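Local coordinates for protein Syntaxin1 (Monosiga brevicollis, PDB 2XHE) that probably serves as a SNAP receptor (SNARE) in the membrane fusion of exocytosis, and is held in a complex with the SM protein Unc18, at residues R49-I53 with D107-I111; E81-R85 with E211-R215; I111-N115 with R136-H140; Q158-K162 with L222-L226. Numbering follows the deposited sequence.

Contact 1: residues R49-I53 with D107-I111; sequences RVKRI and DLKQI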
loop_
_atom_site.group_PDB
_atom_site.type_symbol
_atom_site.label_atom_id
_atom_site.label_comp_id
_atom_site.label_asym_id
_atom_site.label_seq_id
_atom_site.Cartn_x
_atom_site.Cartn_y
_atom_site.Cartn_z
ATOM N N ARG B 49 -23.548 -9.588 19.204
ATOM C CA ARG B 49 -24.076 -8.732 18.153
ATOM C C ARG B 49 -23.224 -8.836 16.894
ATOM O O ARG B 49 -23.756 -8.894 15.782
ATOM C CB ARG B 49 -24.140 -7.259 18.573
ATOM C CG ARG B 49 -24.416 -6.980 20.033
ATOM C CD ARG B 49 -24.884 -5.540 20.187
ATOM N NE ARG B 49 -26.287 -5.429 19.818
ATOM C CZ ARG B 49 -27.276 -5.482 20.704
ATOM N NH1 ARG B 49 -26.983 -5.609 21.994
ATOM N NH2 ARG B 49 -28.548 -5.394 20.314
ATOM N N VAL B 50 -21.903 -8.841 17.042
ATOM C CA VAL B 50 -21.090 -8.848 15.833
ATOM C C VAL B 50 -21.107 -10.206 15.121
ATOM O O VAL B 50 -21.118 -10.258 13.886
ATOM C CB VAL B 50 -19.676 -8.191 15.997
ATOM C CG1 VAL B 50 -19.822 -6.750 16.484
ATOM C CG2 VAL B 50 -18.783 -8.965 16.922
ATOM N N LYS B 51 -21.158 -11.294 15.891
ATOM C CA LYS B 51 -21.485 -12.601 15.315
ATOM C C LYS B 51 -22.812 -12.492 14.555
ATOM O O LYS B 51 -22.889 -12.854 13.377
ATOM C CB LYS B 51 -21.596 -13.675 16.394
ATOM C CG LYS B 51 -20.719 -14.900 16.155
ATOM C CD LYS B 51 -20.948 -15.495 14.783
ATOM C CE LYS B 51 -19.871 -16.516 14.460
ATOM N NZ LYS B 51 -20.314 -17.466 13.396
ATOM N N ARG B 52 -23.846 -11.983 15.229
ATOM C CA ARG B 52 -25.148 -11.770 14.600
ATOM C C ARG B 52 -25.027 -10.980 13.299
ATOM O O ARG B 52 -25.575 -11.408 12.275
ATOM C CB ARG B 52 -26.125 -11.064 15.553
ATOM C CG ARG B 52 -27.537 -11.674 15.581
ATOM C CD ARG B 52 -28.644 -10.648 15.827
ATOM N NE ARG B 52 -28.326 -9.655 16.853
ATOM C CZ ARG B 52 -28.061 -9.939 18.126
ATOM N NH1 ARG B 52 -27.788 -8.958 18.980
ATOM N NH2 ARG B 52 -28.056 -11.202 18.546
ATOM N N ILE B 53 -24.324 -9.834 13.348
ATOM C CA ILE B 53 -24.135 -8.970 12.177
ATOM C C ILE B 53 -23.377 -9.705 11.067
ATOM O O ILE B 53 -23.836 -9.746 9.920
ATOM C CB ILE B 53 -23.418 -7.617 12.530
ATOM C CG1 ILE B 53 -24.215 -6.824 13.564
ATOM C CG2 ILE B 53 -23.208 -6.738 11.288
ATOM C CD1 ILE B 53 -23.385 -5.858 14.330
ATOM N N ASP B 107 -28.416 -3.137 15.408
ATOM C CA ASP B 107 -27.289 -3.640 16.180
ATOM C C ASP B 107 -26.114 -2.674 16.034
ATOM O O ASP B 107 -25.428 -2.385 17.011
ATOM C CB ASP B 107 -26.889 -5.068 15.759
ATOM C CG ASP B 107 -27.824 -6.146 16.321
ATOM O OD1 ASP B 107 -28.457 -5.927 17.377
ATOM O OD2 ASP B 107 -27.914 -7.229 15.698
ATOM N N LEU B 108 -25.888 -2.163 14.821
ATOM C CA LEU B 108 -24.834 -1.162 14.616
ATOM C C LEU B 108 -25.091 0.096 15.451
ATOM O O LEU B 108 -24.253 0.473 16.271
ATOM C CB LEU B 108 -24.671 -0.801 13.137
ATOM C CG LEU B 108 -24.000 -1.872 12.279
ATOM C CD1 LEU B 108 -23.917 -1.443 10.819
ATOM C CD2 LEU B 108 -22.630 -2.254 12.838
ATOM N N LYS B 109 -26.247 0.733 15.251
ATOM C CA LYS B 109 -26.603 1.920 16.028
ATOM C C LYS B 109 -26.429 1.687 17.517
ATOM O O LYS B 109 -25.884 2.532 18.221
ATOM C CB LYS B 109 -28.022 2.406 15.715
ATOM C CG LYS B 109 -28.077 3.355 14.520
ATOM C CD LYS B 109 -29.496 3.773 14.169
ATOM C CE LYS B 109 -29.520 4.589 12.878
ATOM N NZ LYS B 109 -30.909 4.920 12.444
ATOM N N GLN B 110 -26.879 0.531 17.994
ATOM C CA GLN B 110 -26.750 0.202 19.406
ATOM C C GLN B 110 -25.277 0.262 19.838
ATOM O O GLN B 110 -24.960 0.789 20.907
ATOM C CB GLN B 110 -27.384 -1.165 19.706
ATOM C CG GLN B 110 -27.213 -1.673 21.151
ATOM C CD GLN B 110 -27.610 -0.643 22.206
ATOM O OE1 GLN B 110 -28.438 0.244 21.957
ATOM N NE2 GLN B 110 -27.014 -0.758 23.397
ATOM N N ILE B 111 -24.378 -0.251 18.997
ATOM C CA ILE B 111 -22.954 -0.271 19.332
ATOM C C ILE B 111 -22.359 1.134 19.271
ATOM O O ILE B 111 -21.461 1.469 20.048
ATOM C CB ILE B 111 -22.141 -1.222 18.423
ATOM C CG1 ILE B 111 -22.777 -2.613 18.391
ATOM C CG2 ILE B 111 -20.706 -1.322 18.914
ATOM C CD1 ILE B 111 -21.984 -3.647 17.593
#

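Contact 2: residues E81-R85 with E211-R215; sequences EDRDR and EIRDR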
loop_
_atom_site.group_PDB
_atom_site.type_symbol
_atom_site.label_atom_id
_atom_site.label_comp_id
_atom_site.label_asym_id
_atom_site.label_seq_id
_atom_site.Cartn_x
_atom_site.Cartn_y
_atom_site.Cartn_z
ATOM N N GLU B 81 -48.695 -18.197 -15.175
ATOM C CA GLU B 81 -48.536 -19.532 -14.615
ATOM C C GLU B 81 -47.474 -19.518 -13.527
ATOM O O GLU B 81 -47.705 -19.974 -12.405
ATOM C CB GLU B 81 -48.139 -20.528 -15.709
ATOM C CG GLU B 81 -49.247 -20.858 -16.694
ATOM C CD GLU B 81 -50.366 -21.654 -16.059
ATOM O OE1 GLU B 81 -51.363 -21.941 -16.753
ATOM O OE2 GLU B 81 -50.248 -21.995 -14.862
ATOM N N ASP B 82 -46.310 -18.976 -13.871
ATOM C CA ASP B 82 -45.163 -18.961 -12.973
ATOM C C ASP B 82 -44.897 -17.574 -12.373
ATOM O O ASP B 82 -44.236 -17.463 -11.344
ATOM C CB ASP B 82 -43.908 -19.482 -13.693
ATOM C CG ASP B 82 -44.092 -20.884 -14.264
ATOM O OD1 ASP B 82 -43.119 -21.669 -14.242
ATOM O OD2 ASP B 82 -45.204 -21.203 -14.733
ATOM N N ARG B 83 -45.407 -16.523 -13.014
ATOM C CA ARG B 83 -45.217 -15.159 -12.517
ATOM C C ARG B 83 -45.626 -15.019 -11.053
ATOM O O ARG B 83 -44.881 -14.469 -10.242
ATOM C CB ARG B 83 -46.002 -14.148 -13.354
ATOM C CG ARG B 83 -45.300 -13.648 -14.605
ATOM C CD ARG B 83 -45.969 -12.372 -15.110
ATOM N NE ARG B 83 -47.428 -12.438 -15.004
ATOM C CZ ARG B 83 -48.132 -11.949 -13.986
ATOM N NH1 ARG B 83 -47.517 -11.346 -12.976
ATOM N NH2 ARG B 83 -49.456 -12.061 -13.977
ATOM N N ASP B 84 -46.821 -15.501 -10.725
ATOM C CA ASP B 84 -47.307 -15.447 -9.353
ATOM C C ASP B 84 -46.476 -16.359 -8.456
ATOM O O ASP B 84 -46.294 -16.079 -7.271
ATOM C CB ASP B 84 -48.788 -15.834 -9.282
ATOM C CG ASP B 84 -49.701 -14.772 -9.872
ATOM O OD1 ASP B 84 -49.248 -13.619 -10.043
ATOM O OD2 ASP B 84 -50.878 -15.094 -10.157
ATOM N N ARG B 85 -45.972 -17.450 -9.028
ATOM C CA ARG B 85 -45.142 -18.401 -8.289
ATOM C C ARG B 85 -43.797 -17.779 -7.903
ATOM O O ARG B 85 -43.230 -18.092 -6.856
ATOM C CB ARG B 85 -44.920 -19.681 -9.109
ATOM C CG ARG B 85 -46.166 -20.557 -9.305
ATOM C CD ARG B 85 -46.315 -21.609 -8.198
ATOM N NE ARG B 85 -47.510 -22.441 -8.365
ATOM C CZ ARG B 85 -47.905 -23.384 -7.509
ATOM N NH1 ARG B 85 -47.204 -23.632 -6.409
ATOM N NH2 ARG B 85 -49.007 -24.084 -7.752
ATOM N N GLU B 211 -51.348 -8.978 -17.985
ATOM C CA GLU B 211 -50.193 -9.180 -17.105
ATOM C C GLU B 211 -49.317 -7.936 -17.070
ATOM O O GLU B 211 -48.378 -7.835 -16.277
ATOM C CB GLU B 211 -49.348 -10.365 -17.579
ATOM C CG GLU B 211 -48.581 -10.091 -18.868
ATOM C CD GLU B 211 -47.422 -11.047 -19.081
ATOM O OE1 GLU B 211 -47.094 -11.807 -18.144
ATOM O OE2 GLU B 211 -46.835 -11.033 -20.184
ATOM N N ILE B 212 -49.622 -6.997 -17.957
ATOM C CA ILE B 212 -48.920 -5.728 -18.003
ATOM C C ILE B 212 -49.443 -4.831 -16.886
ATOM O O ILE B 212 -48.979 -3.707 -16.705
ATOM C CB ILE B 212 -49.124 -5.043 -19.363
ATOM C CG1 ILE B 212 -48.141 -3.887 -19.531
ATOM C CG2 ILE B 212 -50.566 -4.578 -19.513
ATOM C CD1 ILE B 212 -46.698 -4.296 -19.338
ATOM N N ARG B 213 -50.415 -5.344 -16.138
ATOM C CA ARG B 213 -51.013 -4.616 -15.025
ATOM C C ARG B 213 -50.268 -4.934 -13.733
ATOM O O ARG B 213 -50.188 -4.103 -12.828
ATOM C CB ARG B 213 -52.492 -4.990 -14.892
ATOM C CG ARG B 213 -53.283 -4.171 -13.881
ATOM C CD ARG B 213 -54.780 -4.404 -14.050
ATOM N NE ARG B 213 -55.199 -4.185 -15.432
ATOM C CZ ARG B 213 -55.337 -5.151 -16.336
ATOM N NH1 ARG B 213 -55.102 -6.415 -16.002
ATOM N NH2 ARG B 213 -55.713 -4.855 -17.573
ATOM N N ASP B 214 -49.719 -6.143 -13.662
ATOM C CA ASP B 214 -48.988 -6.594 -12.482
ATOM C C ASP B 214 -47.551 -6.079 -12.462
ATOM O O ASP B 214 -46.989 -5.843 -11.392
ATOM C CB ASP B 214 -48.998 -8.124 -12.383
ATOM C CG ASP B 214 -50.359 -8.679 -12.009
ATOM O OD1 ASP B 214 -51.370 -7.963 -12.188
ATOM O OD2 ASP B 214 -50.417 -9.835 -11.536
ATOM N N ARG B 215 -46.953 -5.911 -13.639
ATOM C CA ARG B 215 -45.586 -5.405 -13.716
ATOM C C ARG B 215 -45.466 -4.021 -13.088
ATOM O O ARG B 215 -44.397 -3.650 -12.612
ATOM C CB ARG B 215 -45.057 -5.402 -15.155
ATOM C CG ARG B 215 -44.709 -6.787 -15.679
ATOM C CD ARG B 215 -43.801 -7.524 -14.706
ATOM N NE ARG B 215 -43.858 -8.976 -14.872
ATOM C CZ ARG B 215 -42.964 -9.696 -15.546
ATOM N NH1 ARG B 215 -41.929 -9.104 -16.128
ATOM N NH2 ARG B 215 -43.104 -11.011 -15.637
#

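Contact 3: residues I111-N115 with R136-H140; sequences IEKEN and RQSQH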
loop_
_atom_site.group_PDB
_atom_site.type_symbol
_atom_site.label_atom_id
_atom_site.label_comp_id
_atom_site.label_asym_id
_atom_site.label_seq_id
_atom_site.Cartn_x
_atom_site.Cartn_y
_atom_site.Cartn_z
ATOM N N ILE B 111 -24.378 -0.251 18.997
ATOM C CA ILE B 111 -22.954 -0.271 19.332
ATOM C C ILE B 111 -22.359 1.134 19.271
ATOM O O ILE B 111 -21.461 1.469 20.048
ATOM C CB ILE B 111 -22.141 -1.222 18.423
ATOM C CG1 ILE B 111 -22.777 -2.613 18.391
ATOM C CG2 ILE B 111 -20.706 -1.322 18.914
ATOM C CD1 ILE B 111 -21.984 -3.647 17.593
ATOM N N GLU B 112 -22.873 1.949 18.352
ATOM C CA GLU B 112 -22.445 3.334 18.225
ATOM C C GLU B 112 -22.710 4.069 19.526
ATOM O O GLU B 112 -21.782 4.546 20.172
ATOM C CB GLU B 112 -23.180 4.031 17.085
ATOM C CG GLU B 112 -22.728 5.461 16.868
ATOM C CD GLU B 112 -23.730 6.262 16.068
ATOM O OE1 GLU B 112 -24.802 5.700 15.746
ATOM O OE2 GLU B 112 -23.448 7.448 15.768
ATOM N N LYS B 113 -23.982 4.154 19.904
ATOM C CA LYS B 113 -24.364 4.731 21.189
ATOM C C LYS B 113 -23.551 4.117 22.329
ATOM O O LYS B 113 -23.052 4.829 23.194
ATOM C CB LYS B 113 -25.866 4.553 21.442
ATOM C CG LYS B 113 -26.755 5.352 20.488
ATOM C CD LYS B 113 -28.244 5.126 20.762
ATOM C CE LYS B 113 -29.118 5.915 19.784
ATOM N NZ LYS B 113 -30.574 5.634 19.954
ATOM N N GLU B 114 -23.414 2.795 22.320
ATOM C CA GLU B 114 -22.624 2.108 23.341
ATOM C C GLU B 114 -21.200 2.663 23.406
ATOM O O GLU B 114 -20.679 2.906 24.497
ATOM C CB GLU B 114 -22.596 0.593 23.090
ATOM C CG GLU B 114 -23.501 -0.229 24.004
ATOM C CD GLU B 114 -23.478 -1.718 23.669
ATOM O OE1 GLU B 114 -23.109 -2.067 22.528
ATOM O OE2 GLU B 114 -23.832 -2.543 24.544
ATOM N N ASN B 115 -20.583 2.857 22.240
ATOM C CA ASN B 115 -19.216 3.379 22.151
ATOM C C ASN B 115 -19.146 4.855 22.541
ATOM O O ASN B 115 -18.327 5.256 23.368
ATOM C CB ASN B 115 -18.636 3.178 20.737
ATOM C CG ASN B 115 -18.392 1.708 20.395
ATOM O OD1 ASN B 115 -18.690 0.810 21.184
ATOM N ND2 ASN B 115 -17.853 1.464 19.206
ATOM N N ARG B 136 -14.152 -2.618 20.255
ATOM C CA ARG B 136 -15.481 -2.172 19.863
ATOM C C ARG B 136 -15.429 -1.272 18.627
ATOM O O ARG B 136 -16.231 -1.420 17.705
ATOM C CB ARG B 136 -16.155 -1.430 21.020
ATOM C CG ARG B 136 -16.394 -2.274 22.265
ATOM C CD ARG B 136 -16.977 -1.437 23.400
ATOM N NE ARG B 136 -18.005 -2.180 24.117
ATOM C CZ ARG B 136 -19.287 -2.196 23.774
ATOM N NH1 ARG B 136 -19.698 -1.492 22.730
ATOM N NH2 ARG B 136 -20.152 -2.919 24.475
ATOM N N GLN B 137 -14.477 -0.343 18.613
ATOM C CA GLN B 137 -14.354 0.615 17.519
ATOM C C GLN B 137 -13.926 -0.013 16.197
ATOM O O GLN B 137 -14.466 0.339 15.152
ATOM C CB GLN B 137 -13.422 1.760 17.903
ATOM C CG GLN B 137 -14.067 2.765 18.843
ATOM C CD GLN B 137 -13.091 3.797 19.380
ATOM O OE1 GLN B 137 -11.872 3.669 19.220
ATOM N NE2 GLN B 137 -13.628 4.823 20.033
ATOM N N SER B 138 -12.976 -0.945 16.230
ATOM C CA SER B 138 -12.580 -1.614 14.991
ATOM C C SER B 138 -13.659 -2.556 14.462
ATOM O O SER B 138 -13.840 -2.665 13.250
ATOM C CB SER B 138 -11.232 -2.324 15.119
ATOM O OG SER B 138 -11.170 -3.082 16.301
ATOM N N GLN B 139 -14.380 -3.219 15.366
ATOM C CA GLN B 139 -15.534 -4.034 14.980
ATOM C C GLN B 139 -16.622 -3.164 14.348
ATOM O O GLN B 139 -17.164 -3.483 13.280
ATOM C CB GLN B 139 -16.131 -4.770 16.193
ATOM C CG GLN B 139 -15.271 -5.873 16.815
ATOM C CD GLN B 139 -15.152 -7.120 15.945
ATOM O OE1 GLN B 139 -15.810 -7.251 14.912
ATOM N NE2 GLN B 139 -14.297 -8.037 16.362
ATOM N N HIS B 140 -16.949 -2.068 15.022
ATOM C CA HIS B 140 -18.018 -1.191 14.564
ATOM C C HIS B 140 -17.726 -0.638 13.168
ATOM O O HIS B 140 -18.604 -0.623 12.299
ATOM C CB HIS B 140 -18.231 -0.049 15.557
ATOM C CG HIS B 140 -19.398 0.827 15.224
ATOM N ND1 HIS B 140 -20.223 0.586 14.148
ATOM C CD2 HIS B 140 -19.878 1.941 15.823
ATOM C CE1 HIS B 140 -21.161 1.516 14.096
ATOM N NE2 HIS B 140 -20.976 2.348 15.104
#

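Contact 4: residues Q158-K162 with L222-L226; sequences QAENK and LERSL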
loop_
_atom_site.group_PDB
_atom_site.type_symbol
_atom_site.label_atom_id
_atom_site.label_comp_id
_atom_site.label_asym_id
_atom_site.label_seq_id
_atom_site.Cartn_x
_atom_site.Cartn_y
_atom_site.Cartn_z
ATOM N N GLN B 158 -31.348 -4.427 -7.758
ATOM C CA GLN B 158 -32.704 -3.869 -7.804
ATOM C C GLN B 158 -32.881 -2.860 -8.940
ATOM O O GLN B 158 -33.717 -3.046 -9.822
ATOM C CB GLN B 158 -33.099 -3.242 -6.461
ATOM C CG GLN B 158 -33.289 -4.254 -5.324
ATOM C CD GLN B 158 -34.445 -5.235 -5.559
ATOM O OE1 GLN B 158 -35.527 -5.086 -4.992
ATOM N NE2 GLN B 158 -34.206 -6.244 -6.384
ATOM N N ALA B 159 -32.096 -1.793 -8.921
ATOM C CA ALA B 159 -32.136 -0.810 -9.999
ATOM C C ALA B 159 -31.783 -1.422 -11.355
ATOM O O ALA B 159 -32.358 -1.048 -12.373
ATOM C CB ALA B 159 -31.216 0.347 -9.687
ATOM N N GLU B 160 -30.834 -2.355 -11.360
ATOM C CA GLU B 160 -30.439 -3.069 -12.575
ATOM C C GLU B 160 -31.633 -3.764 -13.209
ATOM O O GLU B 160 -31.828 -3.696 -14.424
ATOM C CB GLU B 160 -29.349 -4.098 -12.256
ATOM C CG GLU B 160 -28.937 -5.012 -13.408
ATOM C CD GLU B 160 -27.752 -5.914 -13.047
ATOM O OE1 GLU B 160 -27.652 -7.026 -13.609
ATOM O OE2 GLU B 160 -26.920 -5.515 -12.199
ATOM N N ASN B 161 -32.428 -4.431 -12.374
ATOM C CA ASN B 161 -33.616 -5.144 -12.838
ATOM C C ASN B 161 -34.798 -4.216 -13.123
ATOM O O ASN B 161 -35.577 -4.477 -14.034
ATOM C CB ASN B 161 -34.020 -6.257 -11.856
ATOM C CG ASN B 161 -33.384 -7.606 -12.194
ATOM O OD1 ASN B 161 -32.722 -8.223 -11.357
ATOM N ND2 ASN B 161 -33.585 -8.067 -13.421
ATOM N N LYS B 162 -34.925 -3.134 -12.356
ATOM C CA LYS B 162 -36.030 -2.195 -12.545
ATOM C C LYS B 162 -35.916 -1.429 -13.863
ATOM O O LYS B 162 -36.920 -0.986 -14.426
ATOM C CB LYS B 162 -36.117 -1.208 -11.382
ATOM C CG LYS B 162 -37.145 -0.107 -11.594
ATOM C CD LYS B 162 -36.732 1.151 -10.867
ATOM C CE LYS B 162 -37.275 2.394 -11.546
ATOM N NZ LYS B 162 -36.455 3.594 -11.194
ATOM N N LEU B 222 -39.683 -2.453 -6.481
ATOM C CA LEU B 222 -38.286 -2.096 -6.659
ATOM C C LEU B 222 -38.024 -0.633 -6.313
ATOM O O LEU B 222 -36.890 -0.249 -6.036
ATOM C CB LEU B 222 -37.864 -2.367 -8.100
ATOM C CG LEU B 222 -38.112 -3.798 -8.560
ATOM C CD1 LEU B 222 -37.492 -4.026 -9.920
ATOM C CD2 LEU B 222 -37.542 -4.769 -7.550
ATOM N N GLU B 223 -39.075 0.178 -6.327
ATOM C CA GLU B 223 -38.944 1.605 -6.053
ATOM C C GLU B 223 -38.927 1.943 -4.564
ATOM O O GLU B 223 -38.159 2.802 -4.133
ATOM C CB GLU B 223 -40.039 2.401 -6.769
ATOM C CG GLU B 223 -39.688 2.815 -8.187
ATOM C CD GLU B 223 -38.648 3.926 -8.241
ATOM O OE1 GLU B 223 -37.808 4.024 -7.316
ATOM O OE2 GLU B 223 -38.672 4.705 -9.220
ATOM N N ARG B 224 -39.778 1.290 -3.777
ATOM C CA ARG B 224 -39.733 1.497 -2.332
ATOM C C ARG B 224 -38.604 0.662 -1.739
ATOM O O ARG B 224 -38.222 0.837 -0.583
ATOM C CB ARG B 224 -41.082 1.227 -1.652
ATOM C CG ARG B 224 -41.788 -0.044 -2.079
ATOM C CD ARG B 224 -43.050 -0.253 -1.250
ATOM N NE ARG B 224 -43.965 -1.206 -1.872
ATOM C CZ ARG B 224 -44.817 -0.888 -2.842
ATOM N NH1 ARG B 224 -44.859 0.357 -3.298
ATOM N NH2 ARG B 224 -45.621 -1.812 -3.358
ATOM N N SER B 225 -38.060 -0.235 -2.553
ATOM C CA SER B 225 -36.837 -0.926 -2.191
ATOM C C SER B 225 -35.685 0.075 -2.291
ATOM O O SER B 225 -34.992 0.339 -1.311
ATOM C CB SER B 225 -36.596 -2.125 -3.107
ATOM O OG SER B 225 -35.723 -3.063 -2.494
ATOM N N LEU B 226 -35.497 0.645 -3.479
ATOM C CA LEU B 226 -34.468 1.660 -3.696
ATOM C C LEU B 226 -34.580 2.810 -2.692
ATOM O O LEU B 226 -33.574 3.391 -2.282
ATOM C CB LEU B 226 -34.526 2.186 -5.129
ATOM C CG LEU B 226 -34.229 1.135 -6.202
ATOM C CD1 LEU B 226 -34.611 1.648 -7.576
ATOM C CD2 LEU B 226 -32.768 0.699 -6.174
#

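Contact 1: residues R49-I53 with D107-I111
The antiparallel pairing of the first two helices of the syntaxin Habc bundle shows how one acidic residue can pin two basic neighbours at the border of a hydrophobic seam. The short segments cross at 149° with axes 10.6 Å apart, and the CA atoms of Arg49 and Asp107 are the nearest pair, at 6.3 Å. Asp107 OD1 accepts Arg49 NH2 at 3.0 Å and OD2 accepts Arg52 NE at 2.7 Å; Arg52 NH1 adds a weak bond to OD1 at 3.5 Å, so both arginines, three residues apart, share OD1 in a salt-bridge network. The Arg49 guanidinium also lies with one face over Gln110, CZ to CG 3.8 Å. Deeper in, Ile53 CD1 touches Asp107 CB at 3.9 Å, Leu108 CD2 at 4.0 Å and Ile111 CD1 at 4.2 Å, while Val50 CG1 meets Ile111 CD1 at 3.9 Å. This apolar side turns to helix 131-171, the third of the bundle, where Val50 packs on Leu143, Leu108 on His140 and Ser144, and Ile111 on Arg136.

Contact 2: residues E81-R85 with E211-R215
One arginine can carry most of a contact, and Arg83 is such a case: it buries 112 Å² against segment 211-215, about half the total. The setting is the closed form of syntaxin, in which the N-terminal part of the SNARE-motif helix 214-237 folds back onto the Habc bundle, near the beginning of helix 80-116. The backbones stay well apart, with 9.0 Å between Arg83 CA and Glu211 CA, so long side chains span the gap. The CA-to-CB bond of Arg83 points toward the other segment, and its side chain meets two acids. Its NE forms a salt bridge with Glu211 OE1 at 3.2 Å, while its NH2 forms a second, weakly hydrogen-bonded one with Asp214 OD2 at 3.4 Å. The two acids stand three residues apart, so one guanidinium bridges them. Like charges also come close: Asp84 OD1 lies 4.2 Å from Asp214 OD2, and Arg83 NE 4.6 Å from Arg215 NH2. Arg215 sends its charge elsewhere, its NH2 hydrogen-bonding to Ser74 O, and its side chain touches Tyr165 and Val169. Arg215 NH2 also lies 3.2 Å from Arg83 CD, so the two arginines meet through a guanidinium nitrogen and a methylene.

Contact 3: residues I111-N115 with R136-H140
Arg136 brings the end of its side chain, NH1, to 4.0 Å from Ile111 CG2 and then reaches the polar side chains beside it. There NH1 donates a hydrogen bond to Asn115 OD1 at 3.0 Å and a weak one to Glu114 OE1 at 3.5 Å, the latter part of a salt bridge; both acceptors lie near the plane of the guanidinium. A single nitrogen answers two consecutive residues of the facing helix. Asn115, buried, with its CA-to-CB bond toward the other segment, uses the other end of its amide for packing, with ND2 4.0 Å from His140 CB and near the plane of the imidazole. The two helices are the second and third of the Habc bundle, running antiparallel at 154° with axes 10.5 Å apart. Ile111 faces His140 and Asn115 faces Arg136 in the backbone, a register repeating after one turn. His140, with chi1 in the t well, extends its ring alongside helix 80-116, NE2 coming within 3.4 Å of Glu112 CB; Gln243 packs on the same histidine. On another face of helix 131-171, Gln139 bonds through OE1 to Arg54 NH1 and through NE2 to Thr53 OG1 of the Unc18 chain.

Contact 4: residues Q158-K162 with L222-L226
Side-chain conformation shapes the fit of two antiparallel helices, as the seam between the third Habc helix and the SNARE-motif helix illustrates. The segments cross at 151° with axes only 9.8 Å apart, and Gln158 CA and Leu222 CA approach to 6.0 Å. Both leucines adopt the mt rotamer, which spreads their methyl groups over different partners. Leu222 CD1 sits 3.5 Å from Lys162 CB while its CD2 lies 3.3 Å from Gln158 OE1; one turn later, Leu226 CD2 touches Ala159 CB at 3.9 Å and its CD1 meets Lys162 CD at 3.9 Å. Lys162 is stretched, all four chi angles in t wells, so that its methylenes run along the leucines before NZ reaches Glu223 OE2 at 3.2 Å in a weakly hydrogen-bonded salt bridge. Glu223 answers with a folded mm conformation that brings its carboxylate back to the ammonium. Gln158 is likewise folded, with chi1 and chi2 both m, presenting OE1 to Ser225 OG, which donates a hydrogen bond of 3.2 Å, and leaving NE2 to bond to His71 NE2. Beyond that glutamine stand helix 44-72, with Val67 and His71, and helix 80-116, with Met94. Leu311 and Gln312 of the Unc18 chain pack on Ala159 and Leu226, so this closed-syntaxin seam lies within a wider assembly of helices and Unc18.

How the contacts relate
Read from the N terminus, contact 1 closes the first loop, joining helix 44-72 to helix 80-116. Contact 2 opens inside that loop, at 81-85, but closes only at 211-215, so the two cross. Contact 3 starts at Ile111, where contact 1 ends, and turns back to 136-140, lying wholly within the span of contact 2; contacts 1 and 3 touch, their centres 9 Å apart. Contact 4 opens at 158-162, after both have closed, and ends beyond contact 2, which it crosses. Contacts 1 and 3 thus secure one end of the three-helix bundle, whereas contacts 2 and 4, with centres 17 Å apart, fasten helix 214-237 to helices 80-116 and 131-171.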